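PDB 2I5I: UPF0249 protein EF_3048 from Enterococcus faecalis, which probably removes acetyl groups from acetylated carbohydrates with the help of a magnesium ion, as a YdjC-family deacetylase taking part in oligosaccharide breakdown. Local coordinates for residues P124-S129 against A256-L261; L155-R160 against D166-Y171; Y182-K187 against I233-I238. One frame throughout, in Å; residues are numbered along the deposited sequence.

Contact 1 (P124-S129 against A256-L261); sequences PDHIDS and ANYESL
D125 and Y258 bring the two backbones nearest, CA to CA 6.3 Å, with the loop that enters strand 127-129 facing a 3-10 turn (258-260) just past strand 254-256, and no direct hydrogen bond between them. The bridge is instead an offset stack of H126 on Y258. The two rings lie 3.5 Å apart between centroids with planes only 2° from parallel; CD2 and NE2 of the imidazole lie over the CE1 side of the phenol, and NE2 comes to 3.3 Å from CE1 of Y258. Chi1 of H126 (82°) tucks CG between the backbone N and carbonyl carbon, which swings the ring across the tyrosine. D125 then sets its rotation: H126 ND1 donates to D125 OD1 at 2.7 Å, nearly straight (167°) and close to the imidazole plane, reaching the syn side of the carboxylate but well above its plane. On the curled parallel sheet of this YdjC-family protein, H126 also packs on N10 of strand 6-11 and on S35 and T37 of strand 35-38, while the hydroxyl of Y258 bonds to E210. Nearer the surface, the contact is made through water. D125 OD2 and E259 OE2 are 4.4 Å apart, and one water donates to both; a second water links D125 OD2 with Y258 N, and a third joins the carbonyls D125 O and Y258 O. The salt bridge from E259 OE1 to R123 of the second subunit probably eases the like charges. N257 OD1 accepts from E259 N at 2.9 Å, an Asx turn at the start of the 3-10 segment.

Contact 2 (L155-R160 against D166-Y171); sequences LRNASR and DYLELY
Y171 sends its hydroxyl into the backbone of the loop 155-160, where OH donates to R156 O at 2.8 Å. The bond is bent at the carbonyl, with a C=O...donor angle of 131°, and R156 O lies at the edge of the ring, near its plane; the same oxygen also accepts from H134 NE2. Y171 CG stands anti to its own carbonyl carbon (chi1 -83°), and this throws the ring out of the helical turn 167-171 so that it meets the loop with its CE2 edge and OH. L155 O lies at that edge, whereas the L155 side chain crosses Y171 at about a right angle, its CD2 coming from above the ring plane to 3.8 Å from CE2. A158 CB stands 3.4 Å from the hydroxyl of Y171. Y167, one turn earlier, meets the loop by the CD2 side of its ring, 4.0 Å from A158 CB, and its own hydroxyl bonds to G135 O beyond. N157 faces L168 instead. With CG anti to the backbone N (chi1 174°), its amide crosses the leucine at about a right angle: OD1 presses on CD1 of L168 at 3.1 Å, a tight fit, and ND2 lies by CD2. OD1 is also the acceptor of an Asx turn, taking S159 N at 2.8 Å, and ND2 donates to P177 O, so the amide is pinned at both ends. Both segments lie between helix 138-151 and strand 179-181; 167-171 have helical backbone angles and i to i+3 bonds such as Y171 N to L168 O, but form no regular helix. The phenol, flanked by L155 near CE2 and by A158 beyond the hydroxyl, thus has its buried OH satisfied by R156 O, which probably helps set the spacing of loop and turn.

Contact 3 (Y182-K187 against I233-I238); sequences YQFYDK and IREVEI
F184, in the loop between strand 179-181 and helix 191-203, packs on helix 231-239, and its apolar contacts come first. The ring slides past the side chains of E235 and I238, which sit one turn apart on the helix face. Its CZ meets CG2 of I238 at 4.1 Å, and CE2 comes near the aliphatic CG of E235 at 3.9 Å. F184 is the centre of an inverse gamma turn, and its CG is anti to the backbone N (chi1 -172°), which stretches the ring away from the loop toward the helix. I194 of helix 191-203 touches both F184 and I238, and C213 of strand 208-213 touches F184 and E235, adding to the apolar surroundings, with I189 against E235 and I238.

The polar contacts centre on E235. Its carboxylate is turned 72° from the phenylalanine plane, and OE1 lies obliquely 3.6 Å from F184 CE2. A water lies within bonding distance of both F184 O (2.8 Å) and E235 OE2 (2.7 Å), but has more acceptors around it than protons to give. OE1 is further bonded to H214 N and OE2 to Y228 OH, and Y228 in turn bonds D186 N. Held by H214 N and Y228 OH, and probably by the water, the buried carboxylate can probably keep its charge beside an aromatic ring; loop and helix are linked by van der Waals contact with F184 and, less surely, through the water.

How the contacts relate
Contact 1 and contact 2 adjoin. I127 O and R156 N are 2.9 Å apart, a probable hydrogen bond between strand 127-129 and the loop 155-160, and Y258 OH packs 3.2 Å from R156 CA. E210 is a shared partner, bonding the hydroxyl of Y258 through OE1 and the guanidinium of R156 through OE2. R156 also salt-bridges D12 and lies about 8 Å, side chain to side chain, from H130, the predicted magnesium ligand, so contact 2 borders the probable active site. Contact 3 lies farther off: about 10 Å from contact 1 at the nearest atoms, yet touching contact 2, where R160 O and Y182 OH are 2.8 Å apart.

Contact 1 (P124-S129 against A256-L261)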
loop_
_atom_site.group_PDB
_atom_site.type_symbol
_atom_site.label_atom_id
_atom_site.label_comp_id
_atom_site.label_asym_id
_atom_site.label_seq_id
_atom_site.Cartn_x
_atom_site.Cartn_y
_atom_site.Cartn_z
ATOM N N PRO A 124 6.382 -3.668 -21.085
ATOM C CA PRO A 124 5.276 -2.973 -21.754
ATOM C C PRO A 124 4.304 -4.007 -22.307
ATOM O O PRO A 124 4.709 -5.137 -22.604
ATOM C CB PRO A 124 5.970 -2.225 -22.878
ATOM C CG PRO A 124 7.305 -2.851 -23.051
ATOM C CD PRO A 124 7.679 -3.479 -21.743
ATOM N N ASP A 125 3.019 -3.705 -22.466
ATOM C CA ASP A 125 2.134 -4.702 -23.078
ATOM C C ASP A 125 2.044 -4.486 -24.588
ATOM O O ASP A 125 1.429 -5.282 -25.326
ATOM C CB ASP A 125 0.776 -4.655 -22.378
ATOM C CG ASP A 125 -0.103 -3.473 -22.703
ATOM O OD1 ASP A 125 0.434 -2.511 -23.284
ATOM O OD2 ASP A 125 -1.319 -3.516 -22.381
ATOM N N HIS A 126 2.627 -3.396 -25.086
ATOM C CA HIS A 126 2.616 -3.087 -26.511
ATOM C C HIS A 126 3.518 -1.899 -26.816
ATOM O O HIS A 126 4.104 -1.281 -25.925
ATOM C CB HIS A 126 1.199 -2.836 -27.004
ATOM C CG HIS A 126 0.586 -1.498 -26.805
ATOM N ND1 HIS A 126 0.059 -1.104 -25.595
ATOM C CD2 HIS A 126 0.384 -0.456 -27.649
ATOM C CE1 HIS A 126 -0.438 0.119 -25.723
ATOM N NE2 HIS A 126 -0.252 0.559 -26.958
ATOM N N ILE A 127 3.626 -1.613 -28.103
ATOM C CA ILE A 127 4.482 -0.579 -28.641
ATOM C C ILE A 127 3.701 0.353 -29.548
ATOM O O ILE A 127 2.861 -0.054 -30.351
ATOM C CB ILE A 127 5.657 -1.172 -29.474
ATOM C CG1 ILE A 127 6.590 -2.066 -28.673
ATOM C CG2 ILE A 127 6.435 -0.073 -30.173
ATOM C CD1 ILE A 127 7.574 -2.846 -29.515
ATOM N N ASP A 128 3.988 1.640 -29.451
ATOM C CA ASP A 128 3.469 2.645 -30.367
ATOM C C ASP A 128 4.524 3.739 -30.448
ATOM O O ASP A 128 5.608 3.525 -29.891
ATOM C CB ASP A 128 2.104 3.135 -29.948
ATOM C CG ASP A 128 2.086 4.060 -28.739
ATOM O OD1 ASP A 128 3.132 4.269 -28.105
ATOM O OD2 ASP A 128 0.980 4.566 -28.438
ATOM N N SER A 129 4.238 4.886 -31.065
ATOM C CA SER A 129 5.268 5.906 -31.133
ATOM C C SER A 129 4.694 7.320 -31.126
ATOM O O SER A 129 3.619 7.589 -31.695
ATOM C CB SER A 129 6.082 5.774 -32.451
ATOM O OG SER A 129 5.105 6.267 -33.370
ATOM N N ALA A 256 -11.356 -2.723 -24.196
ATOM C CA ALA A 256 -10.227 -3.614 -24.041
ATOM C C ALA A 256 -8.882 -2.921 -24.014
ATOM O O ALA A 256 -8.748 -1.706 -24.137
ATOM C CB ALA A 256 -10.275 -4.600 -25.220
ATOM N N ASN A 257 -7.837 -3.734 -23.886
ATOM C CA ASN A 257 -6.463 -3.239 -23.881
ATOM C C ASN A 257 -5.621 -4.167 -24.752
ATOM O O ASN A 257 -6.223 -5.090 -25.322
ATOM C CB ASN A 257 -5.904 -3.116 -22.465
ATOM C CG ASN A 257 -5.999 -4.402 -21.674
ATOM O OD1 ASN A 257 -5.669 -5.484 -22.172
ATOM N ND2 ASN A 257 -6.460 -4.256 -20.437
ATOM N N TYR A 258 -4.331 -3.915 -24.889
ATOM C CA TYR A 258 -3.510 -4.751 -25.780
ATOM C C TYR A 258 -3.241 -6.137 -25.230
ATOM O O TYR A 258 -2.579 -6.944 -25.899
ATOM C CB TYR A 258 -2.187 -4.056 -26.131
ATOM C CG TYR A 258 -2.224 -3.136 -27.332
ATOM C CD1 TYR A 258 -2.739 -1.857 -27.288
ATOM C CD2 TYR A 258 -1.719 -3.548 -28.566
ATOM C CE1 TYR A 258 -2.782 -1.000 -28.378
ATOM C CE2 TYR A 258 -1.748 -2.709 -29.657
ATOM C CZ TYR A 258 -2.268 -1.440 -29.592
ATOM O OH TYR A 258 -2.273 -0.634 -30.697
ATOM N N GLU A 259 -3.709 -6.522 -24.044
ATOM C CA GLU A 259 -3.674 -7.904 -23.601
ATOM C C GLU A 259 -4.491 -8.778 -24.566
ATOM O O GLU A 259 -4.289 -9.985 -24.656
ATOM C CB GLU A 259 -4.253 -8.104 -22.193
ATOM C CG GLU A 259 -3.405 -7.594 -21.043
ATOM C CD GLU A 259 -2.022 -8.216 -20.970
ATOM O OE1 GLU A 259 -1.837 -9.397 -21.362
ATOM O OE2 GLU A 259 -1.086 -7.514 -20.518
ATOM N N SER A 260 -5.420 -8.182 -25.289
ATOM C CA SER A 260 -6.277 -8.832 -26.262
ATOM C C SER A 260 -5.512 -9.181 -27.546
ATOM O O SER A 260 -6.031 -9.901 -28.407
ATOM C CB SER A 260 -7.460 -7.944 -26.633
ATOM O OG SER A 260 -7.035 -6.840 -27.419
ATOM N N LEU A 261 -4.290 -8.681 -27.645
ATOM C CA LEU A 261 -3.393 -8.865 -28.771
ATOM C C LEU A 261 -2.033 -9.429 -28.385
ATOM O O LEU A 261 -1.066 -9.281 -29.130
ATOM C CB LEU A 261 -3.165 -7.527 -29.488
ATOM C CG LEU A 261 -4.390 -6.902 -30.163
ATOM C CD1 LEU A 261 -4.058 -5.497 -30.643
ATOM C CD2 LEU A 261 -4.895 -7.791 -31.295
HETATM O O HOH W 1 -1.529 -4.887 -19.965
HETATM O O HOH W 2 -0.083 -7.466 -24.913
HETATM O O HOH W 3 -3.102 -1.724 -23.467
#

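Contact 2 (L155-R160 against D166-Y171)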
loop_
_atom_site.group_PDB
_atom_site.type_symbol
_atom_site.label_atom_id
_atom_site.label_comp_id
_atom_site.label_asym_id
_atom_site.label_seq_id
_atom_site.Cartn_x
_atom_site.Cartn_y
_atom_site.Cartn_z
ATOM N N LEU A 155 1.928 -4.271 -31.816
ATOM C CA LEU A 155 2.323 -2.950 -32.255
ATOM C C LEU A 155 1.142 -2.170 -32.791
ATOM O O LEU A 155 0.324 -2.728 -33.537
ATOM C CB LEU A 155 3.375 -3.108 -33.372
ATOM C CG LEU A 155 3.794 -1.846 -34.095
ATOM C CD1 LEU A 155 4.549 -0.919 -33.131
ATOM C CD2 LEU A 155 4.682 -2.135 -35.295
ATOM N N ARG A 156 1.050 -0.893 -32.447
ATOM C CA ARG A 156 -0.025 -0.046 -32.909
ATOM C C ARG A 156 -0.115 -0.077 -34.449
ATOM O O ARG A 156 0.934 -0.005 -35.094
ATOM C CB ARG A 156 0.195 1.408 -32.464
ATOM C CG ARG A 156 -0.785 2.371 -33.108
ATOM C CD ARG A 156 -0.534 3.788 -32.610
ATOM N NE ARG A 156 -1.291 4.015 -31.373
ATOM C CZ ARG A 156 -1.236 5.169 -30.700
ATOM N NH1 ARG A 156 -0.475 6.156 -31.127
ATOM N NH2 ARG A 156 -1.940 5.351 -29.581
ATOM N N ASN A 157 -1.328 -0.145 -34.960
ATOM C CA ASN A 157 -1.546 -0.059 -36.413
ATOM C C ASN A 157 -1.053 1.295 -36.895
ATOM O O ASN A 157 -1.564 2.351 -36.510
ATOM C CB ASN A 157 -3.009 -0.306 -36.698
ATOM C CG ASN A 157 -3.470 -0.115 -38.120
ATOM O OD1 ASN A 157 -2.911 0.673 -38.882
ATOM N ND2 ASN A 157 -4.522 -0.866 -38.435
ATOM N N ALA A 158 -0.062 1.274 -37.776
ATOM C CA ALA A 158 0.543 2.495 -38.270
ATOM C C ALA A 158 -0.187 3.234 -39.371
ATOM O O ALA A 158 0.246 4.351 -39.731
ATOM C CB ALA A 158 1.950 2.120 -38.773
ATOM N N SER A 159 -1.263 2.718 -39.974
ATOM C CA SER A 159 -1.833 3.484 -41.104
ATOM C C SER A 159 -2.890 4.492 -40.699
ATOM O O SER A 159 -3.865 4.117 -40.058
ATOM C CB SER A 159 -2.424 2.504 -42.133
ATOM O OG SER A 159 -3.526 3.036 -42.864
ATOM N N ARG A 160 -2.771 5.764 -41.090
ATOM C CA ARG A 160 -3.854 6.725 -40.816
ATOM C C ARG A 160 -4.353 7.397 -42.094
ATOM O O ARG A 160 -4.837 8.532 -42.069
ATOM C CB ARG A 160 -3.402 7.814 -39.843
ATOM C CG ARG A 160 -2.634 7.265 -38.650
ATOM C CD ARG A 160 -2.434 8.299 -37.564
ATOM N NE ARG A 160 -1.986 7.681 -36.316
ATOM C CZ ARG A 160 -1.648 8.371 -35.234
ATOM N NH1 ARG A 160 -1.706 9.699 -35.235
ATOM N NH2 ARG A 160 -1.247 7.769 -34.125
ATOM N N ASP A 166 -1.409 -0.333 -47.097
ATOM C CA ASP A 166 -0.569 -1.489 -47.386
ATOM C C ASP A 166 0.496 -1.701 -46.319
ATOM O O ASP A 166 1.252 -2.673 -46.324
ATOM C CB ASP A 166 0.026 -1.347 -48.778
ATOM C CG ASP A 166 1.153 -0.361 -48.944
ATOM O OD1 ASP A 166 1.209 0.660 -48.230
ATOM O OD2 ASP A 166 2.003 -0.620 -49.830
ATOM N N TYR A 167 0.571 -0.784 -45.358
ATOM C CA TYR A 167 1.527 -0.982 -44.255
ATOM C C TYR A 167 1.243 -2.288 -43.523
ATOM O O TYR A 167 2.127 -3.028 -43.101
ATOM C CB TYR A 167 1.442 0.181 -43.279
ATOM C CG TYR A 167 2.203 1.440 -43.595
ATOM C CD1 TYR A 167 3.068 1.578 -44.667
ATOM C CD2 TYR A 167 2.049 2.554 -42.767
ATOM C CE1 TYR A 167 3.744 2.759 -44.915
ATOM C CE2 TYR A 167 2.724 3.736 -43.001
ATOM C CZ TYR A 167 3.578 3.838 -44.078
ATOM O OH TYR A 167 4.258 5.006 -44.329
ATOM N N LEU A 168 -0.053 -2.558 -43.368
ATOM C CA LEU A 168 -0.469 -3.677 -42.530
ATOM C C LEU A 168 -0.095 -5.007 -43.132
ATOM O O LEU A 168 0.051 -6.021 -42.437
ATOM C CB LEU A 168 -1.978 -3.593 -42.259
ATOM C CG LEU A 168 -2.226 -3.068 -40.818
ATOM C CD1 LEU A 168 -2.068 -1.558 -40.823
ATOM C CD2 LEU A 168 -3.577 -3.509 -40.289
ATOM N N GLU A 169 0.134 -5.034 -44.449
ATOM C CA GLU A 169 0.536 -6.351 -44.987
ATOM C C GLU A 169 1.905 -6.764 -44.452
ATOM O O GLU A 169 2.327 -7.917 -44.585
ATOM C CB GLU A 169 0.487 -6.400 -46.498
ATOM C CG GLU A 169 0.998 -5.263 -47.350
ATOM C CD GLU A 169 0.340 -5.287 -48.711
ATOM O OE1 GLU A 169 -0.900 -5.415 -48.768
ATOM O OE2 GLU A 169 1.061 -5.178 -49.728
ATOM N N LEU A 170 2.663 -5.843 -43.874
ATOM C CA LEU A 170 3.969 -6.114 -43.343
ATOM C C LEU A 170 3.963 -6.651 -41.920
ATOM O O LEU A 170 5.010 -7.111 -41.465
ATOM C CB LEU A 170 4.840 -4.847 -43.299
ATOM C CG LEU A 170 4.698 -3.950 -44.541
ATOM C CD1 LEU A 170 5.526 -2.691 -44.383
ATOM C CD2 LEU A 170 5.065 -4.749 -45.785
ATOM N N TYR A 171 2.812 -6.551 -41.259
ATOM C CA TYR A 171 2.789 -6.931 -39.844
ATOM C C TYR A 171 2.932 -8.433 -39.636
ATOM O O TYR A 171 3.739 -8.876 -38.822
ATOM C CB TYR A 171 1.482 -6.446 -39.187
ATOM C CG TYR A 171 1.520 -4.990 -38.746
ATOM C CD1 TYR A 171 1.652 -3.971 -39.674
ATOM C CD2 TYR A 171 1.429 -4.665 -37.394
ATOM C CE1 TYR A 171 1.691 -2.645 -39.281
ATOM C CE2 TYR A 171 1.465 -3.340 -36.980
ATOM C CZ TYR A 171 1.595 -2.350 -37.927
ATOM O OH TYR A 171 1.634 -1.030 -37.566
#

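Contact 3 (Y182-K187 against I233-I238)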
loop_
_atom_site.group_PDB
_atom_site.type_symbol
_atom_site.label_atom_id
_atom_site.label_comp_id
_atom_site.label_asym_id
_atom_site.label_seq_id
_atom_site.Cartn_x
_atom_site.Cartn_y
_atom_site.Cartn_z
ATOM N N TYR A 182 -7.678 7.711 -35.344
ATOM C CA TYR A 182 -6.804 8.797 -34.958
ATOM C C TYR A 182 -7.503 10.158 -34.970
ATOM O O TYR A 182 -6.810 11.162 -34.783
ATOM C CB TYR A 182 -5.599 8.852 -35.916
ATOM C CG TYR A 182 -6.031 9.100 -37.357
ATOM C CD1 TYR A 182 -6.430 8.039 -38.158
ATOM C CD2 TYR A 182 -6.048 10.373 -37.909
ATOM C CE1 TYR A 182 -6.834 8.240 -39.471
ATOM C CE2 TYR A 182 -6.449 10.594 -39.219
ATOM C CZ TYR A 182 -6.833 9.515 -39.990
ATOM O OH TYR A 182 -7.233 9.718 -41.295
ATOM N N GLN A 183 -8.801 10.213 -35.214
ATOM C CA GLN A 183 -9.474 11.458 -35.560
ATOM C C GLN A 183 -9.772 12.363 -34.367
ATOM O O GLN A 183 -10.059 13.549 -34.571
ATOM C CB GLN A 183 -10.773 11.153 -36.319
ATOM C CG GLN A 183 -10.490 10.632 -37.727
ATOM C CD GLN A 183 -10.554 9.119 -37.770
ATOM O OE1 GLN A 183 -10.273 8.448 -36.782
ATOM N NE2 GLN A 183 -10.920 8.581 -38.924
ATOM N N PHE A 184 -9.667 11.804 -33.164
ATOM C CA PHE A 184 -10.016 12.556 -31.955
ATOM C C PHE A 184 -8.857 13.435 -31.530
ATOM O O PHE A 184 -8.019 13.015 -30.737
ATOM C CB PHE A 184 -10.414 11.597 -30.843
ATOM C CG PHE A 184 -10.980 12.242 -29.591
ATOM C CD1 PHE A 184 -12.206 12.881 -29.588
ATOM C CD2 PHE A 184 -10.254 12.164 -28.413
ATOM C CE1 PHE A 184 -12.718 13.442 -28.432
ATOM C CE2 PHE A 184 -10.745 12.738 -27.259
ATOM C CZ PHE A 184 -11.972 13.380 -27.280
ATOM N N TYR A 185 -8.791 14.651 -32.069
ATOM C CA TYR A 185 -7.656 15.519 -31.910
ATOM C C TYR A 185 -7.948 16.964 -32.311
ATOM O O TYR A 185 -8.561 17.218 -33.345
ATOM C CB TYR A 185 -6.478 14.997 -32.760
ATOM C CG TYR A 185 -5.287 15.916 -32.719
ATOM C CD1 TYR A 185 -4.448 15.970 -31.609
ATOM C CD2 TYR A 185 -5.015 16.747 -33.800
ATOM C CE1 TYR A 185 -3.363 16.826 -31.594
ATOM C CE2 TYR A 185 -3.933 17.604 -33.778
ATOM C CZ TYR A 185 -3.113 17.642 -32.675
ATOM O OH TYR A 185 -2.037 18.504 -32.679
ATOM N N ASP A 186 -7.473 17.872 -31.468
ATOM C CA ASP A 186 -7.537 19.315 -31.722
ATOM C C ASP A 186 -8.887 19.784 -32.219
ATOM O O ASP A 186 -9.874 19.759 -31.464
ATOM C CB ASP A 186 -6.374 19.652 -32.673
ATOM C CG ASP A 186 -6.001 21.121 -32.592
ATOM O OD1 ASP A 186 -6.174 21.717 -31.508
ATOM O OD2 ASP A 186 -5.527 21.696 -33.597
ATOM N N LYS A 187 -9.126 20.253 -33.450
ATOM C CA LYS A 187 -10.433 20.875 -33.703
ATOM C C LYS A 187 -11.575 19.876 -33.778
ATOM O O LYS A 187 -12.744 20.246 -33.942
ATOM C CB LYS A 187 -10.315 21.723 -34.973
ATOM C CG LYS A 187 -9.275 22.829 -34.815
ATOM C CD LYS A 187 -9.824 24.017 -34.038
ATOM N N ILE A 233 -7.227 19.169 -21.667
ATOM C CA ILE A 233 -8.170 19.081 -20.546
ATOM C C ILE A 233 -9.573 18.793 -21.040
ATOM O O ILE A 233 -10.360 18.134 -20.343
ATOM C CB ILE A 233 -8.140 20.349 -19.673
ATOM C CG1 ILE A 233 -8.461 21.686 -20.358
ATOM C CG2 ILE A 233 -6.792 20.475 -18.965
ATOM C CD1 ILE A 233 -8.761 22.770 -19.320
ATOM N N ARG A 234 -9.901 19.271 -22.263
ATOM C CA ARG A 234 -11.236 19.066 -22.800
ATOM C C ARG A 234 -11.465 17.577 -23.064
ATOM O O ARG A 234 -12.568 17.070 -22.900
ATOM C CB ARG A 234 -11.499 19.855 -24.087
ATOM C CG ARG A 234 -11.563 21.356 -23.957
ATOM N N GLU A 235 -10.392 16.906 -23.473
ATOM C CA GLU A 235 -10.408 15.463 -23.699
ATOM C C GLU A 235 -10.715 14.713 -22.416
ATOM O O GLU A 235 -11.477 13.753 -22.413
ATOM C CB GLU A 235 -9.066 14.986 -24.275
ATOM C CG GLU A 235 -8.697 15.607 -25.616
ATOM C CD GLU A 235 -7.615 14.828 -26.357
ATOM O OE1 GLU A 235 -7.479 13.616 -26.124
ATOM O OE2 GLU A 235 -6.912 15.462 -27.171
ATOM N N VAL A 236 -10.079 15.142 -21.307
ATOM C CA VAL A 236 -10.419 14.504 -20.038
ATOM C C VAL A 236 -11.918 14.626 -19.796
ATOM O O VAL A 236 -12.603 13.681 -19.396
ATOM C CB VAL A 236 -9.695 15.115 -18.832
ATOM C CG1 VAL A 236 -10.145 14.380 -17.570
ATOM C CG2 VAL A 236 -8.188 15.031 -18.981
ATOM N N GLU A 237 -12.404 15.835 -20.096
ATOM C CA GLU A 237 -13.811 16.067 -19.772
ATOM C C GLU A 237 -14.689 15.130 -20.574
ATOM O O GLU A 237 -15.630 14.517 -20.086
ATOM C CB GLU A 237 -14.129 17.542 -20.021
ATOM C CG GLU A 237 -15.543 17.937 -19.684
ATOM C CD GLU A 237 -15.826 19.404 -19.972
ATOM O OE1 GLU A 237 -15.207 20.015 -20.869
ATOM O OE2 GLU A 237 -16.704 19.931 -19.253
ATOM N N ILE A 238 -14.362 15.030 -21.863
ATOM C CA ILE A 238 -15.210 14.203 -22.732
ATOM C C ILE A 238 -15.041 12.735 -22.406
ATOM O O ILE A 238 -15.999 11.975 -22.327
ATOM C CB ILE A 238 -14.869 14.477 -24.210
ATOM C CG1 ILE A 238 -15.335 15.847 -24.684
ATOM C CG2 ILE A 238 -15.416 13.354 -25.080
ATOM C CD1 ILE A 238 -14.539 16.458 -25.794
HETATM O O HOH W 4 -5.922 13.917 -29.118
#